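Local coordinates for protein DNA polymerase III beta subunit (Streptococcus pyogenes, PDB 2AVT) that probably encircles DNA as a ring-shaped dimer and, as in other bacterial sliding clamps, tethers the replicative polymerase to its template, at residues A14-K19 with F81-I86; I75-S80 with H102-T107; T262-N267 with L315-Q320; T289-I294 with D324-F329. All coordinates share one frame; numbering follows the deposited sequence.

Interaction 1 of 4, residues A14-K19 with F81-I86; sequences ALNTTK and FFINII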
loop_
_atom_site.group_PDB
_atom_site.type_symbol
_atom_site.label_atom_id
_atom_site.label_comp_id
_atom_site.label_asym_id
_atom_site.label_seq_id
_atom_site.Cartn_x
_atom_site.Cartn_y
_atom_site.Cartn_z
ATOM N N ALA A 14 13.243 3.375 -17.276
ATOM C CA ALA A 14 14.201 4.459 -17.066
ATOM C C ALA A 14 13.562 5.681 -16.391
ATOM O O ALA A 14 14.207 6.366 -15.600
ATOM C CB ALA A 14 14.824 4.873 -18.402
ATOM N N LEU A 15 12.304 5.959 -16.723
ATOM C CA LEU A 15 11.588 7.086 -16.138
ATOM C C LEU A 15 11.340 6.866 -14.653
ATOM O O LEU A 15 11.534 7.771 -13.847
ATOM C CB LEU A 15 10.246 7.303 -16.854
ATOM C CG LEU A 15 10.324 7.958 -18.235
ATOM C CD1 LEU A 15 8.980 7.836 -18.983
ATOM C CD2 LEU A 15 10.721 9.414 -18.058
ATOM N N ASN A 16 10.902 5.665 -14.293
ATOM C CA ASN A 16 10.625 5.360 -12.897
ATOM C C ASN A 16 11.881 5.386 -12.042
ATOM O O ASN A 16 11.809 5.618 -10.844
ATOM C CB ASN A 16 9.952 3.999 -12.765
ATOM C CG ASN A 16 8.531 4.007 -13.284
ATOM O OD1 ASN A 16 7.906 5.061 -13.392
ATOM N ND2 ASN A 16 8.004 2.826 -13.591
ATOM N N THR A 17 13.031 5.136 -12.654
ATOM C CA THR A 17 14.290 5.160 -11.918
ATOM C C THR A 17 14.655 6.605 -11.600
ATOM O O THR A 17 15.059 6.934 -10.484
ATOM C CB THR A 17 15.434 4.566 -12.747
ATOM O OG1 THR A 17 15.164 3.186 -13.011
ATOM C CG2 THR A 17 16.747 4.686 -11.998
ATOM N N THR A 18 14.522 7.457 -12.609
ATOM C CA THR A 18 14.831 8.871 -12.479
ATOM C C THR A 18 13.872 9.541 -11.491
ATOM O O THR A 18 14.270 10.422 -10.724
ATOM C CB THR A 18 14.715 9.575 -13.845
ATOM O OG1 THR A 18 15.517 8.877 -14.812
ATOM C CG2 THR A 18 15.194 11.015 -13.741
ATOM N N LYS A 19 12.614 9.111 -11.524
ATOM C CA LYS A 19 11.575 9.651 -10.653
ATOM C C LYS A 19 11.910 9.446 -9.165
ATOM O O LYS A 19 11.307 10.079 -8.296
ATOM C CB LYS A 19 10.227 8.994 -10.995
ATOM C CG LYS A 19 9.050 9.448 -10.153
ATOM C CD LYS A 19 8.755 10.913 -10.383
ATOM C CE LYS A 19 7.659 11.404 -9.449
ATOM N NZ LYS A 19 8.078 11.268 -8.026
ATOM N N PHE A 81 3.074 13.284 -13.923
ATOM C CA PHE A 81 2.069 13.392 -14.962
ATOM C C PHE A 81 2.569 12.769 -16.281
ATOM O O PHE A 81 1.866 11.980 -16.920
ATOM C CB PHE A 81 1.721 14.870 -15.137
ATOM C CG PHE A 81 0.706 15.138 -16.206
ATOM C CD1 PHE A 81 -0.565 14.597 -16.129
ATOM C CD2 PHE A 81 1.022 15.943 -17.286
ATOM C CE1 PHE A 81 -1.503 14.855 -17.113
ATOM C CE2 PHE A 81 0.088 16.202 -18.270
ATOM C CZ PHE A 81 -1.176 15.655 -18.179
ATOM N N PHE A 82 3.792 13.103 -16.673
ATOM C CA PHE A 82 4.348 12.584 -17.913
ATOM C C PHE A 82 4.451 11.071 -17.897
ATOM O O PHE A 82 4.109 10.401 -18.876
ATOM C CB PHE A 82 5.737 13.172 -18.164
ATOM C CG PHE A 82 6.401 12.640 -19.398
ATOM C CD1 PHE A 82 5.810 12.806 -20.642
ATOM C CD2 PHE A 82 7.622 11.986 -19.318
ATOM C CE1 PHE A 82 6.434 12.333 -21.792
ATOM C CE2 PHE A 82 8.249 11.510 -20.462
ATOM C CZ PHE A 82 7.654 11.686 -21.700
ATOM N N ILE A 83 4.937 10.537 -16.780
ATOM C CA ILE A 83 5.093 9.102 -16.624
ATOM C C ILE A 83 3.760 8.364 -16.656
ATOM O O ILE A 83 3.674 7.289 -17.249
ATOM C CB ILE A 83 5.844 8.768 -15.323
ATOM C CG1 ILE A 83 7.267 9.322 -15.404
ATOM C CG2 ILE A 83 5.838 7.282 -15.084
ATOM C CD1 ILE A 83 8.079 9.134 -14.109
ATOM N N ASN A 84 2.727 8.913 -16.012
ATOM C CA ASN A 84 1.408 8.264 -16.058
ATOM C C ASN A 84 0.898 8.244 -17.512
ATOM O O ASN A 84 0.281 7.278 -17.953
ATOM C CB ASN A 84 0.378 9.000 -15.185
ATOM C CG ASN A 84 0.682 8.891 -13.707
ATOM O OD1 ASN A 84 1.191 7.874 -13.239
ATOM N ND2 ASN A 84 0.358 9.934 -12.962
ATOM N N ILE A 85 1.148 9.315 -18.250
ATOM C CA ILE A 85 0.718 9.359 -19.647
ATOM C C ILE A 85 1.432 8.277 -20.473
ATOM O O ILE A 85 0.781 7.475 -21.156
ATOM C CB ILE A 85 0.971 10.740 -20.254
ATOM C CG1 ILE A 85 -0.114 11.701 -19.768
ATOM C CG2 ILE A 85 0.950 10.668 -21.780
ATOM C CD1 ILE A 85 0.290 13.126 -19.830
ATOM N N ILE A 86 2.759 8.235 -20.375
ATOM C CA ILE A 86 3.563 7.256 -21.098
ATOM C C ILE A 86 3.117 5.846 -20.749
ATOM O O ILE A 86 2.962 4.997 -21.626
ATOM C CB ILE A 86 5.073 7.410 -20.760
ATOM C CG1 ILE A 86 5.596 8.720 -21.349
ATOM C CG2 ILE A 86 5.869 6.205 -21.275
ATOM C CD1 ILE A 86 5.525 8.794 -22.884
#

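Interaction 2 of 4, residues I75-S80 with H102-T107; sequences ILLEAS and HQVVLT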
loop_
_atom_site.group_PDB
_atom_site.type_symbol
_atom_site.label_atom_id
_atom_site.label_comp_id
_atom_site.label_asym_id
_atom_site.label_seq_id
_atom_site.Cartn_x
_atom_site.Cartn_y
_atom_site.Cartn_z
ATOM N N ILE A 75 13.781 19.449 -23.088
ATOM C CA ILE A 75 12.508 19.950 -22.594
ATOM C C ILE A 75 12.226 19.467 -21.184
ATOM O O ILE A 75 12.785 18.458 -20.749
ATOM C CB ILE A 75 11.338 19.507 -23.528
ATOM C CG1 ILE A 75 10.059 20.269 -23.178
ATOM C CG2 ILE A 75 11.070 18.007 -23.387
ATOM C CD1 ILE A 75 8.875 19.887 -24.049
ATOM N N LEU A 76 11.373 20.210 -20.476
ATOM C CA LEU A 76 10.943 19.882 -19.122
ATOM C C LEU A 76 9.436 19.568 -19.133
ATOM O O LEU A 76 8.646 20.296 -19.735
ATOM C CB LEU A 76 11.181 21.063 -18.170
ATOM C CG LEU A 76 12.576 21.687 -18.030
ATOM C CD1 LEU A 76 12.523 22.794 -16.969
ATOM C CD2 LEU A 76 13.581 20.614 -17.624
ATOM N N LEU A 77 9.047 18.506 -18.439
ATOM C CA LEU A 77 7.652 18.086 -18.352
ATOM C C LEU A 77 7.384 17.688 -16.904
ATOM O O LEU A 77 8.304 17.229 -16.217
ATOM C CB LEU A 77 7.411 16.871 -19.273
ATOM C CG LEU A 77 7.604 17.080 -20.777
ATOM C CD1 LEU A 77 7.643 15.737 -21.521
ATOM C CD2 LEU A 77 6.471 17.949 -21.295
ATOM N N GLU A 78 6.155 17.875 -16.421
ATOM C CA GLU A 78 5.845 17.478 -15.045
ATOM C C GLU A 78 6.073 15.976 -14.996
ATOM O O GLU A 78 5.439 15.223 -15.733
ATOM C CB GLU A 78 4.390 17.792 -14.685
ATOM C CG GLU A 78 4.093 19.265 -14.491
ATOM C CD GLU A 78 4.902 19.877 -13.365
ATOM O OE1 GLU A 78 5.062 19.213 -12.323
ATOM O OE2 GLU A 78 5.362 21.025 -13.517
ATOM N N ALA A 79 6.974 15.542 -14.125
ATOM C CA ALA A 79 7.335 14.131 -14.014
ATOM C C ALA A 79 6.229 13.086 -13.806
ATOM O O ALA A 79 6.017 12.230 -14.663
ATOM C CB ALA A 79 8.389 13.965 -12.944
ATOM N N SER A 80 5.564 13.118 -12.656
ATOM C CA SER A 80 4.515 12.145 -12.364
ATOM C C SER A 80 3.451 12.108 -13.448
ATOM O O SER A 80 2.989 11.043 -13.852
ATOM C CB SER A 80 3.864 12.456 -11.016
ATOM O OG SER A 80 4.742 12.110 -9.967
ATOM N N HIS A 102 7.330 24.757 -26.728
ATOM C CA HIS A 102 7.683 23.688 -25.800
ATOM C C HIS A 102 6.579 22.676 -25.535
ATOM O O HIS A 102 6.242 22.380 -24.387
ATOM C CB HIS A 102 8.188 24.291 -24.482
ATOM C CG HIS A 102 9.332 25.241 -24.668
ATOM N ND1 HIS A 102 9.154 26.599 -24.829
ATOM C CD2 HIS A 102 10.659 25.017 -24.815
ATOM C CE1 HIS A 102 10.320 27.170 -25.072
ATOM N NE2 HIS A 102 11.249 26.233 -25.068
ATOM N N GLN A 103 6.034 22.133 -26.617
ATOM C CA GLN A 103 4.983 21.128 -26.541
ATOM C C GLN A 103 5.531 19.872 -27.182
ATOM O O GLN A 103 6.341 19.956 -28.104
ATOM C CB GLN A 103 3.751 21.575 -27.338
ATOM C CG GLN A 103 3.096 22.856 -26.862
ATOM C CD GLN A 103 1.894 23.230 -27.719
ATOM O OE1 GLN A 103 2.036 23.864 -28.773
ATOM N NE2 GLN A 103 0.704 22.822 -27.280
ATOM N N VAL A 104 5.123 18.710 -26.689
ATOM C CA VAL A 104 5.559 17.464 -27.299
ATOM C C VAL A 104 4.337 16.651 -27.673
ATOM O O VAL A 104 3.388 16.528 -26.895
ATOM C CB VAL A 104 6.451 16.600 -26.367
ATOM C CG1 VAL A 104 7.814 17.264 -26.195
ATOM C CG2 VAL A 104 5.781 16.402 -25.028
ATOM N N VAL A 105 4.368 16.105 -28.880
ATOM C CA VAL A 105 3.286 15.279 -29.374
ATOM C C VAL A 105 3.752 13.845 -29.207
ATOM O O VAL A 105 4.778 13.446 -29.773
ATOM C CB VAL A 105 3.022 15.545 -30.863
ATOM C CG1 VAL A 105 1.895 14.649 -31.365
ATOM C CG2 VAL A 105 2.706 17.019 -31.076
ATOM N N LEU A 106 3.000 13.084 -28.419
ATOM C CA LEU A 106 3.305 11.692 -28.155
ATOM C C LEU A 106 2.327 10.860 -28.990
ATOM O O LEU A 106 1.107 11.001 -28.843
ATOM C CB LEU A 106 3.101 11.388 -26.672
ATOM C CG LEU A 106 3.812 12.292 -25.651
ATOM C CD1 LEU A 106 3.363 11.925 -24.242
ATOM C CD2 LEU A 106 5.336 12.125 -25.778
ATOM N N THR A 107 2.860 10.005 -29.861
ATOM C CA THR A 107 2.022 9.164 -30.707
ATOM C C THR A 107 2.326 7.695 -30.468
ATOM O O THR A 107 3.484 7.258 -30.543
ATOM C CB THR A 107 2.236 9.476 -32.198
ATOM O OG1 THR A 107 1.913 10.847 -32.444
ATOM C CG2 THR A 107 1.337 8.596 -33.068
#

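Interaction 3 of 4, residues T262-N267 with L315-Q320; sequences TEVVFN and LDIVSQ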
loop_
_atom_site.group_PDB
_atom_site.type_symbol
_atom_site.label_atom_id
_atom_site.label_comp_id
_atom_site.label_asym_id
_atom_site.label_seq_id
_atom_site.Cartn_x
_atom_site.Cartn_y
_atom_site.Cartn_z
ATOM N N THR A 262 29.703 -11.023 29.440
ATOM C CA THR A 262 28.733 -12.031 29.051
ATOM C C THR A 262 28.597 -12.114 27.537
ATOM O O THR A 262 28.716 -11.112 26.835
ATOM C CB THR A 262 27.348 -11.713 29.653
ATOM O OG1 THR A 262 27.471 -11.549 31.072
ATOM C CG2 THR A 262 26.370 -12.840 29.367
ATOM N N GLU A 263 28.355 -13.322 27.046
ATOM C CA GLU A 263 28.181 -13.556 25.622
ATOM C C GLU A 263 27.109 -14.603 25.420
ATOM O O GLU A 263 27.085 -15.616 26.116
ATOM C CB GLU A 263 29.469 -14.070 24.969
ATOM C CG GLU A 263 29.245 -14.547 23.526
ATOM C CD GLU A 263 30.421 -15.322 22.952
ATOM O OE1 GLU A 263 31.535 -14.759 22.882
ATOM O OE2 GLU A 263 30.225 -16.496 22.570
ATOM N N VAL A 264 26.220 -14.354 24.466
ATOM C CA VAL A 264 25.164 -15.305 24.152
ATOM C C VAL A 264 24.999 -15.341 22.642
ATOM O O VAL A 264 25.116 -14.318 21.972
ATOM C CB VAL A 264 23.814 -14.903 24.775
ATOM C CG1 VAL A 264 22.799 -16.028 24.565
ATOM C CG2 VAL A 264 23.984 -14.598 26.254
ATOM N N VAL A 265 24.741 -16.528 22.107
ATOM C CA VAL A 265 24.551 -16.686 20.673
ATOM C C VAL A 265 23.130 -17.177 20.447
ATOM O O VAL A 265 22.730 -18.202 20.998
ATOM C CB VAL A 265 25.547 -17.710 20.072
ATOM C CG1 VAL A 265 25.329 -17.827 18.574
ATOM C CG2 VAL A 265 26.981 -17.278 20.361
ATOM N N PHE A 266 22.368 -16.435 19.647
ATOM C CA PHE A 266 20.985 -16.807 19.358
ATOM C C PHE A 266 20.771 -17.009 17.873
ATOM O O PHE A 266 21.566 -16.573 17.042
ATOM C CB PHE A 266 19.993 -15.706 19.757
ATOM C CG PHE A 266 20.109 -15.221 21.172
ATOM C CD1 PHE A 266 21.040 -14.260 21.520
ATOM C CD2 PHE A 266 19.207 -15.647 22.130
ATOM C CE1 PHE A 266 21.063 -13.728 22.793
ATOM C CE2 PHE A 266 19.227 -15.121 23.400
ATOM C CZ PHE A 266 20.152 -14.158 23.730
ATOM N N ASN A 267 19.667 -17.662 17.546
ATOM C CA ASN A 267 19.284 -17.847 16.160
ATOM C C ASN A 267 18.744 -16.448 15.832
ATOM O O ASN A 267 17.815 -15.967 16.488
ATOM C CB ASN A 267 18.171 -18.884 16.061
ATOM C CG ASN A 267 17.599 -18.989 14.670
ATOM O OD1 ASN A 267 17.757 -20.007 14.000
ATOM N ND2 ASN A 267 16.932 -17.932 14.223
ATOM N N LEU A 315 13.696 -17.672 26.078
ATOM C CA LEU A 315 14.404 -17.565 24.808
ATOM C C LEU A 315 15.360 -18.728 24.550
ATOM O O LEU A 315 16.216 -19.039 25.375
ATOM C CB LEU A 315 15.185 -16.251 24.745
ATOM C CG LEU A 315 14.349 -14.971 24.778
ATOM C CD1 LEU A 315 15.255 -13.751 24.696
ATOM C CD2 LEU A 315 13.369 -14.988 23.626
ATOM N N ASP A 316 15.202 -19.370 23.396
ATOM C CA ASP A 316 16.066 -20.481 23.009
ATOM C C ASP A 316 17.412 -19.881 22.602
ATOM O O ASP A 316 17.455 -18.826 21.969
ATOM C CB ASP A 316 15.443 -21.239 21.831
ATOM C CG ASP A 316 16.247 -22.463 21.427
ATOM O OD1 ASP A 316 17.347 -22.677 21.982
ATOM O OD2 ASP A 316 15.777 -23.216 20.547
ATOM N N ILE A 317 18.510 -20.535 22.969
ATOM C CA ILE A 317 19.825 -20.011 22.616
ATOM C C ILE A 317 20.732 -21.043 21.955
ATOM O O ILE A 317 20.452 -22.243 21.973
ATOM C CB ILE A 317 20.570 -19.465 23.847
ATOM C CG1 ILE A 317 21.239 -20.616 24.598
ATOM C CG2 ILE A 317 19.597 -18.746 24.766
ATOM C CD1 ILE A 317 22.275 -20.158 25.594
ATOM N N VAL A 318 21.826 -20.556 21.376
ATOM C CA VAL A 318 22.795 -21.415 20.709
ATOM C C VAL A 318 23.908 -21.779 21.687
ATOM O O VAL A 318 24.309 -22.937 21.784
ATOM C CB VAL A 318 23.401 -20.709 19.481
ATOM C CG1 VAL A 318 24.367 -21.636 18.766
ATOM C CG2 VAL A 318 22.295 -20.275 18.544
ATOM N N SER A 319 24.399 -20.784 22.417
ATOM C CA SER A 319 25.458 -21.003 23.392
ATOM C C SER A 319 25.614 -19.760 24.256
ATOM O O SER A 319 25.286 -18.649 23.832
ATOM C CB SER A 319 26.784 -21.303 22.686
ATOM O OG SER A 319 27.309 -20.137 22.075
ATOM N N GLN A 320 26.114 -19.945 25.471
ATOM C CA GLN A 320 26.306 -18.819 26.369
ATOM C C GLN A 320 27.592 -18.990 27.164
ATOM O O GLN A 320 28.180 -20.073 27.194
ATOM C CB GLN A 320 25.116 -18.689 27.323
ATOM C CG GLN A 320 24.962 -19.837 28.307
ATOM C CD GLN A 320 23.692 -19.730 29.132
ATOM O OE1 GLN A 320 23.473 -18.740 29.830
ATOM N NE2 GLN A 320 22.848 -20.751 29.054
#

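Interaction 4 of 4, residues T289-I294 with D324-F329; sequences TVKLEI and DLTISF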
loop_
_atom_site.group_PDB
_atom_site.type_symbol
_atom_site.label_atom_id
_atom_site.label_comp_id
_atom_site.label_asym_id
_atom_site.label_seq_id
_atom_site.Cartn_x
_atom_site.Cartn_y
_atom_site.Cartn_z
ATOM N N THR A 289 10.106 -0.748 27.682
ATOM C CA THR A 289 11.311 -1.543 27.494
ATOM C C THR A 289 11.077 -3.027 27.731
ATOM O O THR A 289 10.049 -3.434 28.272
ATOM C CB THR A 289 12.420 -1.097 28.458
ATOM O OG1 THR A 289 12.013 -1.368 29.805
ATOM C CG2 THR A 289 12.691 0.388 28.308
ATOM N N VAL A 290 12.044 -3.829 27.304
ATOM C CA VAL A 290 11.982 -5.270 27.501
ATOM C C VAL A 290 13.069 -5.578 28.523
ATOM O O VAL A 290 14.069 -4.864 28.603
ATOM C CB VAL A 290 12.264 -6.043 26.192
ATOM C CG1 VAL A 290 13.683 -5.778 25.723
ATOM C CG2 VAL A 290 12.026 -7.526 26.403
ATOM N N LYS A 291 12.868 -6.631 29.307
ATOM C CA LYS A 291 13.821 -7.016 30.341
ATOM C C LYS A 291 14.426 -8.377 30.033
ATOM O O LYS A 291 13.727 -9.388 30.011
ATOM C CB LYS A 291 13.115 -7.054 31.695
ATOM C CG LYS A 291 13.989 -7.406 32.882
ATOM C CD LYS A 291 13.150 -7.356 34.152
ATOM C CE LYS A 291 13.953 -7.689 35.392
ATOM N NZ LYS A 291 13.087 -7.651 36.608
ATOM N N LEU A 292 15.732 -8.399 29.800
ATOM C CA LEU A 292 16.414 -9.643 29.487
ATOM C C LEU A 292 17.097 -10.189 30.736
ATOM O O LEU A 292 17.955 -9.530 31.320
ATOM C CB LEU A 292 17.444 -9.398 28.380
ATOM C CG LEU A 292 17.888 -10.597 27.541
ATOM C CD1 LEU A 292 16.679 -11.257 26.907
ATOM C CD2 LEU A 292 18.859 -10.130 26.465
ATOM N N GLU A 293 16.697 -11.391 31.141
ATOM C CA GLU A 293 17.261 -12.045 32.318
ATOM C C GLU A 293 18.136 -13.224 31.913
ATOM O O GLU A 293 17.644 -14.270 31.489
ATOM C CB GLU A 293 16.139 -12.510 33.252
ATOM C CG GLU A 293 15.576 -11.394 34.130
ATOM C CD GLU A 293 14.251 -11.751 34.783
ATOM O OE1 GLU A 293 14.068 -12.921 35.179
ATOM O OE2 GLU A 293 13.392 -10.850 34.908
ATOM N N ILE A 294 19.445 -13.038 32.057
ATOM C CA ILE A 294 20.421 -14.055 31.695
ATOM C C ILE A 294 21.026 -14.752 32.909
ATOM O O ILE A 294 21.670 -14.118 33.746
ATOM C CB ILE A 294 21.573 -13.437 30.879
ATOM C CG1 ILE A 294 21.030 -12.828 29.586
ATOM C CG2 ILE A 294 22.615 -14.493 30.565
ATOM C CD1 ILE A 294 22.072 -12.081 28.793
ATOM N N ASP A 324 25.940 -14.073 34.961
ATOM C CA ASP A 324 24.513 -13.834 34.830
ATOM C C ASP A 324 24.309 -12.332 34.684
ATOM O O ASP A 324 25.166 -11.541 35.079
ATOM C CB ASP A 324 23.786 -14.343 36.074
ATOM C CG ASP A 324 23.831 -15.853 36.196
ATOM O OD1 ASP A 324 24.846 -16.451 35.779
ATOM O OD2 ASP A 324 22.859 -16.443 36.715
ATOM N N LEU A 325 23.172 -11.939 34.117
ATOM C CA LEU A 325 22.890 -10.524 33.919
ATOM C C LEU A 325 21.429 -10.254 33.591
ATOM O O LEU A 325 20.747 -11.073 32.974
ATOM C CB LEU A 325 23.769 -9.967 32.793
ATOM C CG LEU A 325 23.600 -8.482 32.465
ATOM C CD1 LEU A 325 24.068 -7.643 33.642
ATOM C CD2 LEU A 325 24.396 -8.131 31.222
ATOM N N THR A 326 20.957 -9.091 34.019
ATOM C CA THR A 326 19.597 -8.658 33.756
ATOM C C THR A 326 19.762 -7.299 33.114
ATOM O O THR A 326 20.381 -6.414 33.700
ATOM C CB THR A 326 18.788 -8.492 35.047
ATOM O OG1 THR A 326 18.625 -9.767 35.681
ATOM C CG2 THR A 326 17.417 -7.891 34.738
ATOM N N ILE A 327 19.243 -7.128 31.903
ATOM C CA ILE A 327 19.375 -5.841 31.238
ATOM C C ILE A 327 18.076 -5.408 30.549
ATOM O O ILE A 327 17.295 -6.237 30.077
ATOM C CB ILE A 327 20.568 -5.859 30.232
ATOM C CG1 ILE A 327 20.845 -4.444 29.722
ATOM C CG2 ILE A 327 20.277 -6.807 29.091
ATOM C CD1 ILE A 327 22.174 -4.293 29.005
ATOM N N SER A 328 17.844 -4.099 30.528
ATOM C CA SER A 328 16.639 -3.534 29.929
ATOM C C SER A 328 16.997 -2.569 28.809
ATOM O O SER A 328 17.875 -1.723 28.963
ATOM C CB SER A 328 15.818 -2.795 30.993
ATOM O OG SER A 328 15.256 -3.699 31.927
ATOM N N PHE A 329 16.286 -2.678 27.696
ATOM C CA PHE A 329 16.555 -1.832 26.545
ATOM C C PHE A 329 15.300 -1.694 25.677
ATOM O O PHE A 329 14.365 -2.485 25.788
ATOM C CB PHE A 329 17.678 -2.471 25.729
ATOM C CG PHE A 329 17.402 -3.905 25.352
ATOM C CD1 PHE A 329 16.710 -4.214 24.192
ATOM C CD2 PHE A 329 17.800 -4.940 26.179
ATOM C CE1 PHE A 329 16.416 -5.532 23.864
ATOM C CE2 PHE A 329 17.508 -6.258 25.857
ATOM C CZ PHE A 329 16.815 -6.551 24.696
HETATM O O HOH W 1 12.494 -3.261 31.531
#

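Interaction 1 of 4, residues A14-K19 with F81-I86
Ile83 lays its long branch against helix 8-18 at the level of Leu15, where the turns 14-18 and 81-86 run nearly antiparallel (159°), their axes 10.6 Å apart at closest approach. CG1 stands anti to the carbonyl carbon (chi1 -64°), and CD1 beyond it lies 3.7 Å from Leu15 O and 3.8 Å from Lys19 CB. The packed side continues through Leu15: its CB meets Ile83 CG1 at 3.9 Å, while its methyl CD1 reaches Phe82 CE2 at 4.0 Å and Ile86 CG2 at 4.2 Å; the Leu15 side chain crosses both at about a right angle. Ile34 and Leu45, from the sheet beneath, close round Leu15.

The other flank is looser. Exposed Asn16 offers only OD1, 3.5 Å from Ile83 CG2, and no hydrogen bond spans the contact. Lys19 gives its CB to Ile83 and then bends at chi2 (65°), and its end turns off to Ile22, whose O is hydrogen-bonded to NZ. On the far side of helix 79-88, Phe81 and Ile85 pack on Leu280 and Ile281 of the second subunit. Such a pair of antiparallel helices laid against beta-sheets is typical of the DNA-clamp domain, whose helices line the inside of the ring.

Interaction 2 of 4, residues I75-S80 with H102-T107
Ile75 and Val104 reach toward each other tip to tip, CD1 of the isoleucine stopping 3.6 Å from CG1 of the valine. The isoleucine is stretched out to do so: CG1 lies anti to the backbone N (chi1 -168°) and CD1 continues in the extended direction (chi2 -180°), which carries the end methyl right across to the facing strand. The same methyl also sits 3.6 Å from the carbonyl oxygen of His102, just before strand 103-108 begins, so a single carbon meets both a side chain and a piece of backbone. Val104 splits its two methyls between two partners. While CG1 takes Ile75, CG2 turns to Leu77, whose CD1 and CD2 both approach it, at 4.0 and 4.1 Å; here the side chains cross obliquely.

The strand segments 75-78 and 103-107 are 8.8 Å apart at closest approach and their directions differ by 71°, and no hydrogen bond passes between them. They belong to different sheets: 73-78 is an outer strand of one, bonded through Ile75 and Leu77 to strand 33-39, whereas 103-108 lies inside the five-stranded sheet. Side chains of the two sheets meet here across the hydrophobic core of the N-terminal clamp domain, their strands steeply inclined to each other, with Ile75 and Leu77 pointing inward from one and Val104 from the other.

Leu77 also rests on Phe82, and Leu106 touches Phe82, Ile85 and Ile86, bringing helix 79-88 against both sheets. At the outer margin, His102 adds its CB 4.5 Å from Ile75 CD1, and its NE2 makes a weak hydrogen bond to Asp119.

Interaction 3 of 4, residues T262-N267 with L315-Q320
Val265 pairs with Ser319 and Val318 through both of its backbone polar atoms. Its N-H gives a hydrogen bond of 2.8 Å to Ser319 O, and its carbonyl oxygen takes two donors: Val318 N and, weakly, Ser319 N at 3.4 Å. Two residues facing one make a classic beta bulge in the antiparallel pairing. Ser319 O also receives Val264 CA at 3.4 Å, and Glu263 O receives Gln320 CA at 3.3 Å, both as CA-H...O contacts.

Side chains close round the pairing. Val265 CG1 meets Val318 CB at 3.6 Å, while its CG2 lies against Ser319 OG. On the Asn267 side of the bulge, Phe266 presents its ring edge to Asp316 O, near the ring plane and 3.6 Å from CD2, and its CE2 reaches Ile317 CG2 at 3.9 Å; Val264 CG1 of its own strand lies over one face, toward the rim. Thr262 OG1 is satisfied by Ser323 O. Asn267 N, by contrast, is buried beside Val318 CG2, 3.8 Å away, and has no partner in the model. Toward Thr262 the backbone bonding goes on between Glu263 and Ser321. The chemistry implies that strand 319-322, outermost within this chain, is held mainly through its backbone, by bonding that stops short of Asn267, the N-cap of helix 268-282.

Interaction 4 of 4, residues T289-I294 with D324-F329
Phe329, Ile294 and Leu292 bury the most surface where strands 290-295 and 325-329 pair antiparallel. Phe329 sets its ring against Val290, with CG between the backbone N and the carbonyl carbon (chi1 54°). The two side chains lie side by side, and Val290 CG1 stands over one ring face, 3.5 Å from the centroid, in a CH-pi contact. The ring edge is met by Leu292 CB, 4.0 Å from CE2. Leu292 CB also touches Ile327 CG2 at 3.9 Å, and its N-H bonds to Ile327 O at 2.7 Å, nearly straight at 171°. Ile294 closes the row with CB 3.3 Å from Leu325 O and reciprocal backbone bonds to Leu325. Phe350 packs on Leu292, Ile294, Leu325 and Ile327, and Phe357 meets the Phe329 ring, so this face looks into the core.

The reverse face is polar. There the aliphatic part of Lys291 passes across Thr326, CE to CG2 3.5 Å, its NZ in a long salt bridge with Glu293. One water joins Thr289 OG1 (2.6 Å) to Ser328 OG. An antiparallel pairing with three hydrogen-bonded pairs, each joined by two N-H...O bonds, apolar on the core side and polar on the other, is typical of the outer sheets of the C-terminal clamp domain.

From the N terminus, helix 8-18 enters interaction 1, which closes a long loop back from helix 79-88. Interaction 2 starts within that loop, on strand 73-78, and ends past it at strand 103-108, so the two cross; they share helix 79-88 and touch where Phe82 meets Leu77 and Leu106. Together they join both helices and two sheets of the N-terminal domain. Interactions 3 and 4 come later in the chain and cross in the same manner: 262-267, 289-294, 315-320, 324-329. They touch through Leu315 with Leu292 and Val264 with Ile294, the latter joining two sheets of the C-terminal domain. The two pairs lie on opposite sides of the chain's centre, interactions 1 and 3 being 49 Å apart between centres.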